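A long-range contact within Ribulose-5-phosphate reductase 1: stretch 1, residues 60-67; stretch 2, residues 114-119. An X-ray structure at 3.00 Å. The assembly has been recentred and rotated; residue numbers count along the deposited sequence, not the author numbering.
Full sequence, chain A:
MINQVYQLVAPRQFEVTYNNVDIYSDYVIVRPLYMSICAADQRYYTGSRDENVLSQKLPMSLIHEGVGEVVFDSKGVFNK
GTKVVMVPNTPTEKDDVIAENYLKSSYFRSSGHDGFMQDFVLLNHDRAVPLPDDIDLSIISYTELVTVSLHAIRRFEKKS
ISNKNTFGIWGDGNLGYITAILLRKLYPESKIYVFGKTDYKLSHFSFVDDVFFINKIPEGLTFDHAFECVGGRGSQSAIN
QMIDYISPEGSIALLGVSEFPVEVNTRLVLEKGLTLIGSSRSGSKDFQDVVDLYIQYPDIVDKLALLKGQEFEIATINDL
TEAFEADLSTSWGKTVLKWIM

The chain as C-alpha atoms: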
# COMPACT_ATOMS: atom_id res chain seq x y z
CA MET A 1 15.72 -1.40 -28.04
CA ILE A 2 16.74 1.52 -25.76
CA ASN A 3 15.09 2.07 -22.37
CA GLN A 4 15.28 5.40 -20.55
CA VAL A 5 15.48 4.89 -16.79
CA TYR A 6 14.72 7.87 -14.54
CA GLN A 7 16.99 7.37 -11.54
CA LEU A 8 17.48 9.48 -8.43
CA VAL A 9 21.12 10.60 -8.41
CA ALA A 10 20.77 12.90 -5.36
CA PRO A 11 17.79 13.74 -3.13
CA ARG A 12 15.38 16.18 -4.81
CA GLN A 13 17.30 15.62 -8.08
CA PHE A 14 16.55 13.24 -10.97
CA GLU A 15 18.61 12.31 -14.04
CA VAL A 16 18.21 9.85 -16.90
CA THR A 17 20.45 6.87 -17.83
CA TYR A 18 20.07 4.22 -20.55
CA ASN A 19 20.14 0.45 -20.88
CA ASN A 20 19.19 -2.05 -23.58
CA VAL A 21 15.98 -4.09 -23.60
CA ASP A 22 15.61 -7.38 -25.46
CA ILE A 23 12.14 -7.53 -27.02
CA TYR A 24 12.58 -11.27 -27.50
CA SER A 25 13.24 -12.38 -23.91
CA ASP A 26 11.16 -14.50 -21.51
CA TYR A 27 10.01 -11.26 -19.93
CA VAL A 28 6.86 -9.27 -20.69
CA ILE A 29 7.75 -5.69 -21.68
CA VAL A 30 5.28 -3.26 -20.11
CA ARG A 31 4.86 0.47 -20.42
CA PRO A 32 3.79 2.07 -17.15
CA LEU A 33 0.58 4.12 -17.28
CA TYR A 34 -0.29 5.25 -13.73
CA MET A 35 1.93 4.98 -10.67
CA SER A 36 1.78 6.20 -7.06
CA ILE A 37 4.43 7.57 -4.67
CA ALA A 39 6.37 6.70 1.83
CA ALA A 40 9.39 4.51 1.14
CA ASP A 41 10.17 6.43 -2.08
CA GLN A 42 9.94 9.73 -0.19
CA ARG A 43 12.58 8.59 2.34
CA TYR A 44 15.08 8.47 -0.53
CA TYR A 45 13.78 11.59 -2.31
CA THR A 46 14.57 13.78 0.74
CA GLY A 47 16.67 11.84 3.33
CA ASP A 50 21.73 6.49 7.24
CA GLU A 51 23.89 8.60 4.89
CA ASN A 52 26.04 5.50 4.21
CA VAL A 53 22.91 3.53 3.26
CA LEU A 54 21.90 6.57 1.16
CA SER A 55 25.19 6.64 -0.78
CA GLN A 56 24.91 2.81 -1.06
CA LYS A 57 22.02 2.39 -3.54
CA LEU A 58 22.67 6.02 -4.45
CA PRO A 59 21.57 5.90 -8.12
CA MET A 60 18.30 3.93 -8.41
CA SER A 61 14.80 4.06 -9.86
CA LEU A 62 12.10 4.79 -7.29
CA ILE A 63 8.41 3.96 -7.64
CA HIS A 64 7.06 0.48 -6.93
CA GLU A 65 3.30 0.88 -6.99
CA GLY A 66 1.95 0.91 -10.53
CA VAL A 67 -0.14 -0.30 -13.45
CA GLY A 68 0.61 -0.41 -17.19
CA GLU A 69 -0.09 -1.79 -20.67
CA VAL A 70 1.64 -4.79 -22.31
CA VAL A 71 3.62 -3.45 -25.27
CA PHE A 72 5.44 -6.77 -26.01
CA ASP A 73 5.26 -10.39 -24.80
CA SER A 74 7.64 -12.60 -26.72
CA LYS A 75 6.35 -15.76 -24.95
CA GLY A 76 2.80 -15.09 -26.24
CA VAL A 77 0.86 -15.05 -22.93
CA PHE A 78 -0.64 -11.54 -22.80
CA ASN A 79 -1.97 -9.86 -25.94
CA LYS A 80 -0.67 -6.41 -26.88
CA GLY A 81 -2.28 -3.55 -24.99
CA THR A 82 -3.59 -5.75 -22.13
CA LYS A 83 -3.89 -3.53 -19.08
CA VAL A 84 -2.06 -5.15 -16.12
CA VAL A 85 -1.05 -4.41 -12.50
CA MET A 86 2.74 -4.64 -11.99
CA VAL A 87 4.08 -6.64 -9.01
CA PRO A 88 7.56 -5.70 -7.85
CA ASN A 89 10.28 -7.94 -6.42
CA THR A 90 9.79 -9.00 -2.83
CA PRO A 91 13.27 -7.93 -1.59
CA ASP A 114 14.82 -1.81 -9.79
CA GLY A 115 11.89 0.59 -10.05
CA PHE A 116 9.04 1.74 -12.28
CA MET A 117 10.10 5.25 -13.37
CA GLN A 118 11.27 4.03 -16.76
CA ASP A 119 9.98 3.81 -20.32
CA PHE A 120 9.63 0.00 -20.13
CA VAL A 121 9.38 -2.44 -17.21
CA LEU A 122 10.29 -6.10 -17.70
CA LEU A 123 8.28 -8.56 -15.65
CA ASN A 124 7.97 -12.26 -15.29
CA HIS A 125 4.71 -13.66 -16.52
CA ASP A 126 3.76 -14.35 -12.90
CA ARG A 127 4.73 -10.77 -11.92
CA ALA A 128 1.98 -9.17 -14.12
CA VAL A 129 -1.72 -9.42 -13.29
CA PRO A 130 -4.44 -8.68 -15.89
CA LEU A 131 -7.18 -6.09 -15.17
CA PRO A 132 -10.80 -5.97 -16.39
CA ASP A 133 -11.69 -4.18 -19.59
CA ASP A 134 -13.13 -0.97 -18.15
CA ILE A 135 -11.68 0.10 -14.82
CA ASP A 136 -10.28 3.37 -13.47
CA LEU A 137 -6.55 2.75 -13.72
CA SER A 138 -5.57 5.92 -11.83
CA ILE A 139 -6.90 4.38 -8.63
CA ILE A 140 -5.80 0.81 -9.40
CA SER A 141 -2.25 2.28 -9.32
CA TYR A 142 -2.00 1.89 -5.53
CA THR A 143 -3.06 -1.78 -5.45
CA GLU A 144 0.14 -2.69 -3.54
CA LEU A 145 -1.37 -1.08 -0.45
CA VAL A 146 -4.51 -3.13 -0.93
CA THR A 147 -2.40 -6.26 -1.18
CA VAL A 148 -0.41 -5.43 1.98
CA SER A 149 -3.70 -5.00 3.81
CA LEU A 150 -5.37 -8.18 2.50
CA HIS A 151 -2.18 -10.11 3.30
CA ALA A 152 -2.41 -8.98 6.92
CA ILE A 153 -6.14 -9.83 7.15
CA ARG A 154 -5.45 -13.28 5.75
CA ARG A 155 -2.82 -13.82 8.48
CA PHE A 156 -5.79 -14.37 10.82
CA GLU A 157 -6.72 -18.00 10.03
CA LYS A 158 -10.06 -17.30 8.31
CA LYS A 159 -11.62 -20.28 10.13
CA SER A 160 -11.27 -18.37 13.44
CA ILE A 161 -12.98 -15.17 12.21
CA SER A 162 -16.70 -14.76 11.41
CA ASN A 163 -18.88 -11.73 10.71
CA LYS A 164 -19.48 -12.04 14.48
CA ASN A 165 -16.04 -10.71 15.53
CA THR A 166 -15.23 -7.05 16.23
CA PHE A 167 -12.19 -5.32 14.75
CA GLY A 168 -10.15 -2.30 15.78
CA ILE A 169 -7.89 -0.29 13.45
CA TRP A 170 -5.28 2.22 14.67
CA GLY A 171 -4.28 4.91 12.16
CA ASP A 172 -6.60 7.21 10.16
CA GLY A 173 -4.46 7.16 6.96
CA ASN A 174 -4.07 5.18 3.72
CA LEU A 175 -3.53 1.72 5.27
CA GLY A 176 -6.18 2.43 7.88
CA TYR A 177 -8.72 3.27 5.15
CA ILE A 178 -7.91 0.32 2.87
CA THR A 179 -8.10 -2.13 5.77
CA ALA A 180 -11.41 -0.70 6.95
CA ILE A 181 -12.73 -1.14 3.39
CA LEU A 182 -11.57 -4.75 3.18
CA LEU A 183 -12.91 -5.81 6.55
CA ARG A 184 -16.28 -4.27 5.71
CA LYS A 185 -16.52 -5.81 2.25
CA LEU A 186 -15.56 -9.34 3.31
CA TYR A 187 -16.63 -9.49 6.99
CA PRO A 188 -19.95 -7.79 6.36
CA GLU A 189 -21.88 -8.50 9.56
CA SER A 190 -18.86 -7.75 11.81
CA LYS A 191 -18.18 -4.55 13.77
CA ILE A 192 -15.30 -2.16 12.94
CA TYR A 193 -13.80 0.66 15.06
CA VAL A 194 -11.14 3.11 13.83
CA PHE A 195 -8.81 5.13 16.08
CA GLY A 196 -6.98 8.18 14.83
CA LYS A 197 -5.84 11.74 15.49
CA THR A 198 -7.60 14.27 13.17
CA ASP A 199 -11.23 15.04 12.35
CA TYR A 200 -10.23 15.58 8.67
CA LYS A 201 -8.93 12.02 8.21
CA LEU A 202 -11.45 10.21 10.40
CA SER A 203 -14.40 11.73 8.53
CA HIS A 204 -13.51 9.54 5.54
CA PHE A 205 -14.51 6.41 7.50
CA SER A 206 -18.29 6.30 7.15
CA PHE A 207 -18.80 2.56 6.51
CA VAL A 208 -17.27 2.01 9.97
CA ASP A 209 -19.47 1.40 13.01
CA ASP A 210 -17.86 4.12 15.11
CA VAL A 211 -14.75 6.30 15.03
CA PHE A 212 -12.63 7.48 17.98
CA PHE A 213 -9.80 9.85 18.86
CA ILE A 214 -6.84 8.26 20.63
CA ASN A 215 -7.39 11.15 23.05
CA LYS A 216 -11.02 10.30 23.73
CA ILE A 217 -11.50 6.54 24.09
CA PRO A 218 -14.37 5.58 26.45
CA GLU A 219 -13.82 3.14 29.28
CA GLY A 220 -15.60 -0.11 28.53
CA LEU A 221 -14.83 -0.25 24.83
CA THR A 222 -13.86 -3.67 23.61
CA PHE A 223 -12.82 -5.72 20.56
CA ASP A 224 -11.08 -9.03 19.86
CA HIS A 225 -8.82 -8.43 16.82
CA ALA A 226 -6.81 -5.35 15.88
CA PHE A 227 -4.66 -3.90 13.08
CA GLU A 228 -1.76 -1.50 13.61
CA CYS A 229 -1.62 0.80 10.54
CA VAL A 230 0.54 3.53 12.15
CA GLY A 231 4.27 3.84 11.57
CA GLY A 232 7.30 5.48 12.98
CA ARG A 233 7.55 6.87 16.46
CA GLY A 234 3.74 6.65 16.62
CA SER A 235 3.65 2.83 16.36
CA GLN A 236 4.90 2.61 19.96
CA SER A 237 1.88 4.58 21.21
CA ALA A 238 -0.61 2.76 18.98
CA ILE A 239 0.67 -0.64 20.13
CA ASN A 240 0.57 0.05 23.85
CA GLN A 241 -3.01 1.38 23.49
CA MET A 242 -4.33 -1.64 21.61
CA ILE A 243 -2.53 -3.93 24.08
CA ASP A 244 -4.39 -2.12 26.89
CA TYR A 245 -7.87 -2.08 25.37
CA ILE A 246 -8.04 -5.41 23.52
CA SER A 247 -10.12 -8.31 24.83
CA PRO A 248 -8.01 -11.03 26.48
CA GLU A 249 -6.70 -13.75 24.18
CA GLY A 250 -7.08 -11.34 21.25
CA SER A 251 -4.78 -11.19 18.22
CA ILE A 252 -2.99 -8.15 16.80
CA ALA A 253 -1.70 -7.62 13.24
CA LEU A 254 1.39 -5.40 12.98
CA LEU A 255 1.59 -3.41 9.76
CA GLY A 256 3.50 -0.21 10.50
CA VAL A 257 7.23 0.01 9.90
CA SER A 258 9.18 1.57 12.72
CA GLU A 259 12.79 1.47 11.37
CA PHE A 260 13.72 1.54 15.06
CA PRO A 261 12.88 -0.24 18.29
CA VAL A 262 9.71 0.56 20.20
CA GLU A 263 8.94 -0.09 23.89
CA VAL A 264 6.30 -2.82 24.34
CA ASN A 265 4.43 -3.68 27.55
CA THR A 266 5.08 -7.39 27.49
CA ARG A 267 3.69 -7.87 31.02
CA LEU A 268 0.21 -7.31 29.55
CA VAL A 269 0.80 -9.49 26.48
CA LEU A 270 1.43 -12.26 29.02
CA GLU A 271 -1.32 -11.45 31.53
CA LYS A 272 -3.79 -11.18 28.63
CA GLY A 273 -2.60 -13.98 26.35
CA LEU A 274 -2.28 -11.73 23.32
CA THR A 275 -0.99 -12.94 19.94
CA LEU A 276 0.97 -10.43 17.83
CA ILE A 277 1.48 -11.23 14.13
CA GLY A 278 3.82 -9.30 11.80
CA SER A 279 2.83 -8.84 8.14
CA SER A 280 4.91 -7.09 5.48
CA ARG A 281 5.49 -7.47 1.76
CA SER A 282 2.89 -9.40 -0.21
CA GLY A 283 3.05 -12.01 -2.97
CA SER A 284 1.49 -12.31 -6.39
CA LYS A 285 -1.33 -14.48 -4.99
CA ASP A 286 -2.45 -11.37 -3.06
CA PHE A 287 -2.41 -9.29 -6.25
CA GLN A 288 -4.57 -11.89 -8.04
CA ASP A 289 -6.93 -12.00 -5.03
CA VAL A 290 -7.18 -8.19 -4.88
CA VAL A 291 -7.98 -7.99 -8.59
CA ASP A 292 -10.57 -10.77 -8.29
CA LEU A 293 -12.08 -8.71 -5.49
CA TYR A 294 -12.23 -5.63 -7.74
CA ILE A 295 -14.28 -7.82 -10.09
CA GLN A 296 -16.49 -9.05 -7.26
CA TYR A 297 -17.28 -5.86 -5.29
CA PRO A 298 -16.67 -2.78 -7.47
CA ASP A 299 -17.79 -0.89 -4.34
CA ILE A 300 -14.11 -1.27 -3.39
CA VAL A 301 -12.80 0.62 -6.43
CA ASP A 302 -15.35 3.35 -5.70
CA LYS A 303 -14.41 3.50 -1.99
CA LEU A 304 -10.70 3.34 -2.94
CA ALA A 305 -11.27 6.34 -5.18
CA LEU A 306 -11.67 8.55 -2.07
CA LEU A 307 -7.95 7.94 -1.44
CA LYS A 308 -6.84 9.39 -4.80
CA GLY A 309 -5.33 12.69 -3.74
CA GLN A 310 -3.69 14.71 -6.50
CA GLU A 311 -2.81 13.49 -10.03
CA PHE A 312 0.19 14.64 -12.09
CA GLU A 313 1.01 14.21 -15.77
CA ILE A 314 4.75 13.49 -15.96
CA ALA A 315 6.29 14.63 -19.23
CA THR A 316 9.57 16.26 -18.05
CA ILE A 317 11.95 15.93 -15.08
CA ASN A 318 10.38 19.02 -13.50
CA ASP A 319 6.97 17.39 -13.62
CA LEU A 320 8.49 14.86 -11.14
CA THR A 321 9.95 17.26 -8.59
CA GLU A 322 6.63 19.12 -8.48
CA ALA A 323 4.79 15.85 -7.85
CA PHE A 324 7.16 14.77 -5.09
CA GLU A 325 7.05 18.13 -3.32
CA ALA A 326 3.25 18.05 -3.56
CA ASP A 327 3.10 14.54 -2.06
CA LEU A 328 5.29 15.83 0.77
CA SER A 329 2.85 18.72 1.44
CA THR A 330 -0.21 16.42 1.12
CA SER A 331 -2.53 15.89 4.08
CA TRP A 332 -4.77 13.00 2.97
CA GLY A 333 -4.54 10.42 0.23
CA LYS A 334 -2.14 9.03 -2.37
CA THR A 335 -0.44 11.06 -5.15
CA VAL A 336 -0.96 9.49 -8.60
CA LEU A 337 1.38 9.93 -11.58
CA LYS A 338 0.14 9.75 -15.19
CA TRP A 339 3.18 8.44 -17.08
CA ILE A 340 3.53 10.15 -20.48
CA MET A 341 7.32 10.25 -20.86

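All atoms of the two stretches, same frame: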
# COMPACT_ATOMS: atom_id res chain seq x y z
N MET A 60 19.29 5.00 -8.28
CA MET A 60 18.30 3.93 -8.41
C MET A 60 16.97 4.52 -8.85
O MET A 60 16.68 5.69 -8.58
CB MET A 60 18.12 3.15 -7.10
CG MET A 60 17.46 3.96 -5.99
SD MET A 60 17.24 3.03 -4.45
CE MET A 60 16.61 1.46 -5.06
N SER A 61 16.17 3.70 -9.54
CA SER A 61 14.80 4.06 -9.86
C SER A 61 13.92 3.87 -8.63
O SER A 61 14.19 3.02 -7.77
CB SER A 61 14.26 3.24 -11.03
OG SER A 61 14.59 1.87 -10.87
N LEU A 62 12.84 4.67 -8.54
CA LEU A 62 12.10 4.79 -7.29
C LEU A 62 10.81 3.99 -7.20
O LEU A 62 10.74 3.02 -6.44
CB LEU A 62 11.82 6.27 -7.00
CG LEU A 62 13.03 7.06 -6.48
CD1 LEU A 62 12.66 8.46 -6.02
CD2 LEU A 62 13.61 6.29 -5.30
N ILE A 63 9.78 4.39 -7.94
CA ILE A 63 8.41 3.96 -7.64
C ILE A 63 8.24 2.45 -7.77
O ILE A 63 8.82 1.81 -8.66
CB ILE A 63 7.44 4.72 -8.57
CG1 ILE A 63 7.58 6.24 -8.40
CG2 ILE A 63 6.01 4.24 -8.43
CD1 ILE A 63 7.28 6.72 -7.05
N HIS A 64 7.35 1.90 -6.96
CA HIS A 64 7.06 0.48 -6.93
C HIS A 64 5.60 0.10 -6.89
O HIS A 64 5.25 -1.03 -6.78
CB HIS A 64 7.72 -0.12 -5.75
CG HIS A 64 9.17 -0.35 -5.93
ND1 HIS A 64 10.09 0.67 -5.93
CD2 HIS A 64 9.88 -1.49 -6.12
CE1 HIS A 64 11.30 0.17 -6.09
NE2 HIS A 64 11.20 -1.14 -6.22
N GLU A 65 4.75 1.08 -6.89
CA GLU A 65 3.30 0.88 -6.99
C GLU A 65 2.85 1.34 -8.37
O GLU A 65 2.90 2.54 -8.67
CB GLU A 65 2.58 1.69 -5.92
CG GLU A 65 2.85 1.24 -4.51
CD GLU A 65 2.07 2.02 -3.48
OE1 GLU A 65 1.40 3.01 -3.85
OE2 GLU A 65 2.17 1.68 -2.28
N GLY A 66 2.38 0.42 -9.22
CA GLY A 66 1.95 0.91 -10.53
C GLY A 66 1.14 -0.05 -11.38
O GLY A 66 1.02 -1.24 -11.09
N VAL A 67 0.60 0.49 -12.48
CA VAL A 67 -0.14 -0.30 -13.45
C VAL A 67 0.27 0.17 -14.85
O VAL A 67 0.77 1.29 -15.01
CB VAL A 67 -1.66 -0.17 -13.20
CG1 VAL A 67 -2.18 1.23 -13.53
CG2 VAL A 67 -2.42 -1.23 -13.94
N ASP A 114 14.95 -3.00 -8.95
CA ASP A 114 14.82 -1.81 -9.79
C ASP A 114 13.37 -1.32 -9.78
O ASP A 114 12.48 -2.06 -9.36
CB ASP A 114 15.27 -2.09 -11.23
CG ASP A 114 16.23 -1.02 -11.77
OD1 ASP A 114 16.55 -0.04 -11.05
OD2 ASP A 114 16.66 -1.15 -12.93
N GLY A 115 13.15 -0.10 -10.25
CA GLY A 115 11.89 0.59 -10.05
C GLY A 115 11.05 0.72 -11.31
O GLY A 115 11.28 0.07 -12.33
N PHE A 116 10.04 1.59 -11.22
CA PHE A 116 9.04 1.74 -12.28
C PHE A 116 9.14 3.06 -13.05
O PHE A 116 8.50 3.19 -14.10
CB PHE A 116 7.62 1.61 -11.72
CG PHE A 116 7.25 0.21 -11.30
CD1 PHE A 116 8.09 -0.86 -11.54
CD2 PHE A 116 6.06 -0.02 -10.61
CE1 PHE A 116 7.73 -2.15 -11.13
CE2 PHE A 116 5.70 -1.31 -10.19
CZ PHE A 116 6.53 -2.37 -10.45
N MET A 117 9.92 4.03 -12.58
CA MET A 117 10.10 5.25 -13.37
C MET A 117 11.04 4.97 -14.53
O MET A 117 12.20 5.38 -14.56
CB MET A 117 10.61 6.38 -12.49
CG MET A 117 9.81 6.56 -11.24
SD MET A 117 10.77 7.62 -10.17
CE MET A 117 10.67 9.15 -11.04
N GLN A 118 10.52 4.26 -15.53
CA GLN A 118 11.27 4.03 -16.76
C GLN A 118 10.29 3.86 -17.92
O GLN A 118 9.09 3.71 -17.72
CB GLN A 118 12.21 2.82 -16.61
CG GLN A 118 11.62 1.59 -15.98
CD GLN A 118 12.69 0.76 -15.32
OE1 GLN A 118 13.51 1.29 -14.58
NE2 GLN A 118 12.75 -0.53 -15.63
N ASP A 119 10.83 3.92 -19.14
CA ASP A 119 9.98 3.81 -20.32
C ASP A 119 9.39 2.41 -20.47
O ASP A 119 8.26 2.27 -20.95
CB ASP A 119 10.75 4.18 -21.59
CG ASP A 119 10.87 5.68 -21.80
OD1 ASP A 119 9.97 6.43 -21.35
OD2 ASP A 119 11.85 6.10 -22.47

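What forms the apolar centre of the contact? Met117 lies along two neighbouring residues of the first stretch: its SD is 3.6 Å from Leu62 CB, and its CG is 3.6 Å from Ile63 CG1. With chi1 m, chi2 t and chi3 p, the unbranched methionine chain bends so that both contacts are made at once. Ile63 also meets Phe116, CB to CB, at 4.4 Å. All four residues are buried, which suits side chains with no polar group to satisfy.

How is the Phe116 ring packed? It packs against the backbone of the first stretch from His64 to Gly66. His64 CA sits over one face, 4.2 Å from the ring centroid, in a CH-pi contact. Gly66 N approaches the ring edge, 3.9 Å from Phe116 CE2. Glycine suits this place because a CB on Gly66 would come a tight 3.3 Å from Phe116 CD2. The His64 and Phe116 rings are nearly parallel but slid apart, their centroids 6.0 Å from each other, so they barely overlap.

Why do the backbones come so close? Gly115 has its CA 4.5 Å from Ser61 CA, and a CB there would clash with Ser61 C, at 2.7 Å, and Leu62 N, at 2.9 Å. Just beyond this close passage, Phe116 N donates a weak hydrogen bond to Ile63 O, at 2.8 Å with a bent angle of 128°.

What secures the polar edge? Ser61, its CB directed toward the second stretch, uses its hydroxyl in both roles: OG accepts a hydrogen bond from Gly115 N at 2.5 Å and donates one to Asp114 OD1 at 2.7 Å. Asp114 is exposed, yet its carboxylate reaches back to the buried serine. Nearby, His64 ND1 donates a very short 2.5 Å hydrogen bond to Leu62 O, tying the imidazole to its own stretch.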